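PDB 4XTK: CRISPR-associated endonuclease Cas1 from Thermotoga maritima, which probably acts as a metal-dependent double-stranded DNA endonuclease in CRISPR adaptive immunity, working as a homodimer that assembles with Cas2. Local coordinates for residues Ala189-Leu200 / Val243-Val251. Residues are numbered along the deposited sequence; the frame is centred on the assembly and turned at random.
Sequences ANTLISFGNSLL and VDRLFLNLV
V243 and F247 carry a buried, largely apolar helix-helix contact in the helical part of Cas1, where residues 243-251 run against residues 189-200 roughly antiparallel, their axes at 142° and 9.6 Å apart at closest approach. V243 is a knob in the hole formed by I193, G196, N197 and L200. G196 opens that hole: with no side chain there, the CA atoms of G196 and V243 come within 5.3 Å. Both methyls of V243 lie beside the side-chain oxygen of N197, CG2 being 3.4 Å from OD1, while L200 CD2 packs against CG2 of V243.

One turn on, F247 has its CG anti to the backbone N (chi1 157°), which turns the ring onto the other helix. I193 CD1 covers one face in a CH-pi contact, 4.1 Å from the ring centroid and 29° off the normal. L192 CD1 meets the edge in the ring plane and also touches V251 CG1. A189 CB comes obliquely to within 3.6 Å of F247 CE1.

N197 lies about 7 Å, side chain to side chain, from E236, which probably binds manganese, as in related Cas1 proteins. Helix 148-166 packs on I193 and D244, Y162 hydrogen-bonding D244 OD2; helix 272-287 packs on F195 and L246.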
ATOM      1  N   ALA E 189      -0.826   2.297 -37.116  1.00 45.73           N
ATOM      2  CA  ALA E 189      -1.838   2.925 -36.275  1.00 45.22           C
ATOM      3  C   ALA E 189      -2.051   2.189 -34.953  1.00 45.75           C
ATOM      4  O   ALA E 189      -2.131   2.819 -33.901  1.00 44.93           O
ATOM      5  CB  ALA E 189      -3.151   3.036 -37.032  1.00 43.88           C
ATOM      6  N   ASN E 190      -2.138   0.863 -34.996  1.00 41.37           N
ATOM      7  CA  ASN E 190      -2.355   0.105 -33.772  1.00 40.69           C
ATOM      8  C   ASN E 190      -1.126   0.101 -32.860  1.00 46.53           C
ATOM      9  O   ASN E 190      -1.252  -0.038 -31.641  1.00 53.57           O
ATOM     10  CB  ASN E 190      -2.786  -1.328 -34.087  1.00 45.77           C
ATOM     11  CG  ASN E 190      -4.226  -1.403 -34.559  1.00 52.79           C
ATOM     12  OD1 ASN E 190      -5.150  -1.137 -33.795  1.00 54.02           O
ATOM     13  ND2 ASN E 190      -4.424  -1.783 -35.814  1.00 48.71           N
ATOM     14  N   THR E 191       0.056   0.263 -33.440  1.00 44.24           N
ATOM     15  CA  THR E 191       1.266   0.413 -32.640  1.00 45.03           C
ATOM     16  C   THR E 191       1.201   1.705 -31.833  1.00 44.53           C
ATOM     17  O   THR E 191       1.626   1.755 -30.678  1.00 51.33           O
ATOM     18  CB  THR E 191       2.527   0.424 -33.516  1.00 49.09           C
ATOM     19  OG1 THR E 191       2.639  -0.828 -34.200  1.00 53.59           O
ATOM     20  CG2 THR E 191       3.770   0.649 -32.663  1.00 46.60           C
ATOM     21  N   LEU E 192       0.658   2.749 -32.453  1.00 44.86           N
ATOM     22  CA  LEU E 192       0.503   4.037 -31.797  1.00 45.20           C
ATOM     23  C   LEU E 192      -0.597   4.011 -30.737  1.00 40.34           C
ATOM     24  O   LEU E 192      -0.376   4.427 -29.597  1.00 41.27           O
ATOM     25  CB  LEU E 192       0.212   5.126 -32.829  1.00 47.70           C
ATOM     26  CG  LEU E 192       1.404   5.513 -33.702  1.00 47.38           C
ATOM     27  CD1 LEU E 192       0.947   6.417 -34.823  1.00 51.47           C
ATOM     28  CD2 LEU E 192       2.488   6.192 -32.872  1.00 46.22           C
ATOM     29  N   ILE E 193      -1.776   3.523 -31.121  1.00 41.79           N
ATOM     30  CA  ILE E 193      -2.904   3.445 -30.201  1.00 44.39           C
ATOM     31  C   ILE E 193      -2.531   2.621 -28.965  1.00 37.16           C
ATOM     32  O   ILE E 193      -2.801   3.030 -27.837  1.00 36.27           O
ATOM     33  CB  ILE E 193      -4.150   2.835 -30.874  1.00 48.01           C
ATOM     34  CG1 ILE E 193      -4.551   3.654 -32.102  1.00 56.25           C
ATOM     35  CG2 ILE E 193      -5.307   2.747 -29.883  1.00 46.64           C
ATOM     36  CD1 ILE E 193      -4.902   5.085 -31.789  1.00 63.76           C
ATOM     37  N   SER E 194      -1.893   1.474 -29.185  1.00 36.97           N
ATOM     38  CA  SER E 194      -1.447   0.635 -28.079  1.00 35.97           C
ATOM     39  C   SER E 194      -0.480   1.385 -27.184  1.00 41.63           C
ATOM     40  O   SER E 194      -0.594   1.335 -25.957  1.00 40.64           O
ATOM     41  CB  SER E 194      -0.789  -0.642 -28.590  1.00 36.27           C
ATOM     42  OG  SER E 194      -1.756  -1.505 -29.163  1.00 45.67           O
ATOM     43  N   PHE E 195       0.463   2.090 -27.801  1.00 44.17           N
ATOM     44  CA  PHE E 195       1.454   2.837 -27.041  1.00 45.05           C
ATOM     45  C   PHE E 195       0.800   3.961 -26.238  1.00 48.16           C
ATOM     46  O   PHE E 195       1.066   4.111 -25.046  1.00 47.41           O
ATOM     47  CB  PHE E 195       2.529   3.400 -27.964  1.00 43.44           C
ATOM     48  CG  PHE E 195       3.625   4.109 -27.236  1.00 44.04           C
ATOM     49  CD1 PHE E 195       4.572   3.394 -26.519  1.00 46.11           C
ATOM     50  CD2 PHE E 195       3.700   5.494 -27.247  1.00 47.55           C
ATOM     51  CE1 PHE E 195       5.589   4.049 -25.829  1.00 48.68           C
ATOM     52  CE2 PHE E 195       4.712   6.157 -26.566  1.00 50.84           C
ATOM     53  CZ  PHE E 195       5.657   5.433 -25.854  1.00 48.19           C
ATOM     54  N   GLY E 196      -0.056   4.741 -26.897  1.00 36.88           N
ATOM     55  CA  GLY E 196      -0.781   5.817 -26.244  1.00 32.99           C
ATOM     56  C   GLY E 196      -1.639   5.314 -25.094  1.00 41.56           C
ATOM     57  O   GLY E 196      -1.637   5.897 -24.004  1.00 42.76           O
ATOM     58  N   ASN E 197      -2.368   4.227 -25.333  1.00 33.70           N
ATOM     59  CA  ASN E 197      -3.201   3.631 -24.295  1.00 31.76           C
ATOM     60  C   ASN E 197      -2.398   3.237 -23.070  1.00 35.80           C
ATOM     61  O   ASN E 197      -2.802   3.519 -21.944  1.00 41.44           O
ATOM     62  CB  ASN E 197      -3.948   2.415 -24.833  1.00 27.98           C
ATOM     63  CG  ASN E 197      -5.174   2.803 -25.616  1.00 37.77           C
ATOM     64  OD1 ASN E 197      -5.502   3.986 -25.725  1.00 36.74           O
ATOM     65  ND2 ASN E 197      -5.856   1.815 -26.174  1.00 28.47           N
ATOM     66  N   SER E 198      -1.257   2.593 -23.297  1.00 39.15           N
ATOM     67  CA  SER E 198      -0.387   2.190 -22.202  1.00 39.39           C
ATOM     68  C   SER E 198       0.030   3.405 -21.370  1.00 43.79           C
ATOM     69  O   SER E 198       0.003   3.351 -20.138  1.00 51.13           O
ATOM     70  CB  SER E 198       0.844   1.453 -22.728  1.00 40.09           C
ATOM     71  OG  SER E 198       1.826   2.364 -23.187  1.00 62.08           O
ATOM     72  N   LEU E 199       0.385   4.500 -22.039  1.00 42.05           N
ATOM     73  CA  LEU E 199       0.748   5.732 -21.341  1.00 42.22           C
ATOM     74  C   LEU E 199      -0.415   6.235 -20.492  1.00 46.06           C
ATOM     75  O   LEU E 199      -0.222   6.645 -19.349  1.00 48.02           O
ATOM     76  CB  LEU E 199       1.177   6.820 -22.329  1.00 39.24           C
ATOM     77  CG  LEU E 199       2.505   6.583 -23.048  1.00 44.15           C
ATOM     78  CD1 LEU E 199       2.859   7.764 -23.947  1.00 40.31           C
ATOM     79  CD2 LEU E 199       3.609   6.302 -22.038  1.00 36.81           C
ATOM     80  N   LEU E 200      -1.619   6.194 -21.056  1.00 44.68           N
ATOM     81  CA  LEU E 200      -2.813   6.659 -20.356  1.00 41.00           C
ATOM     82  C   LEU E 200      -3.073   5.799 -19.116  1.00 35.74           C
ATOM     83  O   LEU E 200      -3.297   6.328 -18.026  1.00 42.71           O
ATOM     84  CB  LEU E 200      -4.029   6.654 -21.297  1.00 32.22           C
ATOM     85  CG  LEU E 200      -5.369   7.154 -20.748  1.00 27.49           C
ATOM     86  CD1 LEU E 200      -5.198   8.471 -20.014  1.00 36.87           C
ATOM     87  CD2 LEU E 200      -6.365   7.338 -21.874  1.00 33.41           C
ATOM     88  N   VAL E 243      -5.442  10.003 -26.207  1.00 54.59           N
ATOM     89  CA  VAL E 243      -4.808   9.094 -27.160  1.00 51.83           C
ATOM     90  C   VAL E 243      -5.203   9.331 -28.618  1.00 52.95           C
ATOM     91  O   VAL E 243      -4.337   9.448 -29.487  1.00 56.40           O
ATOM     92  CB  VAL E 243      -5.127   7.631 -26.821  1.00 45.47           C
ATOM     93  CG1 VAL E 243      -4.483   6.701 -27.837  1.00 45.39           C
ATOM     94  CG2 VAL E 243      -4.661   7.300 -25.410  1.00 35.60           C
ATOM     95  N   ASP E 244      -6.504   9.395 -28.887  1.00 47.94           N
ATOM     96  CA  ASP E 244      -6.988   9.464 -30.266  1.00 45.31           C
ATOM     97  C   ASP E 244      -6.704  10.817 -30.922  1.00 52.67           C
ATOM     98  O   ASP E 244      -6.298  10.882 -32.085  1.00 48.96           O
ATOM     99  CB  ASP E 244      -8.487   9.162 -30.322  1.00 39.89           C
ATOM    100  CG  ASP E 244      -8.822   7.781 -29.789  1.00 48.46           C
ATOM    101  OD1 ASP E 244      -7.910   6.926 -29.716  1.00 46.28           O
ATOM    102  OD2 ASP E 244     -10.000   7.549 -29.448  1.00 56.36           O
ATOM    103  N   ARG E 245      -6.927  11.893 -30.177  1.00 49.72           N
ATOM    104  CA  ARG E 245      -6.581  13.222 -30.657  1.00 51.66           C
ATOM    105  C   ARG E 245      -5.102  13.280 -31.024  1.00 47.21           C
ATOM    106  O   ARG E 245      -4.724  13.833 -32.058  1.00 49.82           O
ATOM    107  CB  ARG E 245      -6.908  14.281 -29.603  1.00 57.93           C
ATOM    108  CG  ARG E 245      -6.291  15.647 -29.883  1.00 70.79           C
ATOM    109  CD  ARG E 245      -7.005  16.737 -29.104  1.00 83.93           C
ATOM    110  NE  ARG E 245      -8.415  16.833 -29.479  1.00 90.86           N
ATOM    111  CZ  ARG E 245      -9.419  16.915 -28.611  1.00 90.36           C
ATOM    112  NH1 ARG E 245      -9.172  16.915 -27.305  1.00 83.36           N
ATOM    113  NH2 ARG E 245     -10.671  16.998 -29.048  1.00 92.19           N
ATOM    114  N   LEU E 246      -4.275  12.683 -30.175  1.00 46.47           N
ATOM    115  CA  LEU E 246      -2.838  12.653 -30.389  1.00 52.45           C
ATOM    116  C   LEU E 246      -2.485  11.821 -31.620  1.00 57.99           C
ATOM    117  O   LEU E 246      -1.616  12.195 -32.405  1.00 56.19           O
ATOM    118  CB  LEU E 246      -2.143  12.099 -29.152  1.00 48.92           C
ATOM    119  CG  LEU E 246      -0.659  12.370 -28.974  1.00 62.92           C
ATOM    120  CD1 LEU E 246      -0.413  13.866 -28.992  1.00 60.65           C
ATOM    121  CD2 LEU E 246      -0.201  11.756 -27.664  1.00 66.81           C
ATOM    122  N   PHE E 247      -3.174  10.695 -31.784  1.00 59.86           N
ATOM    123  CA  PHE E 247      -2.923   9.792 -32.906  1.00 50.84           C
ATOM    124  C   PHE E 247      -3.208  10.461 -34.245  1.00 53.54           C
ATOM    125  O   PHE E 247      -2.394  10.390 -35.167  1.00 46.02           O
ATOM    126  CB  PHE E 247      -3.760   8.516 -32.769  1.00 40.82           C
ATOM    127  CG  PHE E 247      -3.988   7.804 -34.065  1.00 45.97           C
ATOM    128  CD1 PHE E 247      -2.951   7.137 -34.696  1.00 47.59           C
ATOM    129  CD2 PHE E 247      -5.239   7.808 -34.661  1.00 48.60           C
ATOM    130  CE1 PHE E 247      -3.158   6.488 -35.903  1.00 53.03           C
ATOM    131  CE2 PHE E 247      -5.454   7.157 -35.869  1.00 52.28           C
ATOM    132  CZ  PHE E 247      -4.413   6.497 -36.487  1.00 52.64           C
ATOM    133  N   LEU E 248      -4.367  11.103 -34.342  1.00 57.18           N
ATOM    134  CA  LEU E 248      -4.751  11.829 -35.548  1.00 50.97           C
ATOM    135  C   LEU E 248      -3.777  12.971 -35.843  1.00 56.51           C
ATOM    136  O   LEU E 248      -3.244  13.083 -36.948  1.00 56.79           O
ATOM    137  CB  LEU E 248      -6.174  12.381 -35.416  1.00 46.26           C
ATOM    138  CG  LEU E 248      -7.354  11.412 -35.532  1.00 48.36           C
ATOM    139  CD1 LEU E 248      -8.670  12.154 -35.330  1.00 44.36           C
ATOM    140  CD2 LEU E 248      -7.342  10.690 -36.867  1.00 44.29           C
ATOM    141  N   ASN E 249      -3.549  13.815 -34.844  1.00 61.40           N
ATOM    142  CA  ASN E 249      -2.696  14.981 -35.016  1.00 66.14           C
ATOM    143  C   ASN E 249      -1.292  14.612 -35.474  1.00 65.92           C
ATOM    144  O   ASN E 249      -0.740  15.249 -36.367  1.00 67.52           O
ATOM    145  CB  ASN E 249      -2.626  15.784 -33.716  1.00 67.31           C
ATOM    146  CG  ASN E 249      -3.915  16.521 -33.420  1.00 72.13           C
ATOM    147  OD1 ASN E 249      -4.881  16.434 -34.181  1.00 75.80           O
ATOM    148  ND2 ASN E 249      -3.942  17.243 -32.307  1.00 76.33           N
ATOM    149  N   LEU E 250      -0.726  13.569 -34.882  1.00 60.43           N
ATOM    150  CA  LEU E 250       0.651  13.205 -35.190  1.00 61.49           C
ATOM    151  C   LEU E 250       0.817  12.554 -36.573  1.00 64.10           C
ATOM    152  O   LEU E 250       1.789  12.846 -37.274  1.00 68.83           O
ATOM    153  CB  LEU E 250       1.198  12.288 -34.092  1.00 59.52           C
ATOM    154  CG  LEU E 250       1.475  13.029 -32.775  1.00 60.71           C
ATOM    155  CD1 LEU E 250       1.983  12.085 -31.696  1.00 57.63           C
ATOM    156  CD2 LEU E 250       2.454  14.180 -32.985  1.00 60.46           C
ATOM    157  N   VAL E 251      -0.117  11.692 -36.981  1.00 53.76           N
ATOM    158  CA  VAL E 251       0.020  11.020 -38.276  1.00 57.41           C
ATOM    159  C   VAL E 251      -0.390  11.914 -39.436  1.00 56.55           C
ATOM    160  O   VAL E 251       0.138  11.776 -40.536  1.00 59.55           O
ATOM    161  CB  VAL E 251      -0.800   9.700 -38.364  1.00 55.69           C
ATOM    162  CG1 VAL E 251      -0.383   8.741 -37.269  1.00 53.77           C
ATOM    163  CG2 VAL E 251      -2.306   9.965 -38.338  1.00 58.77           C
TER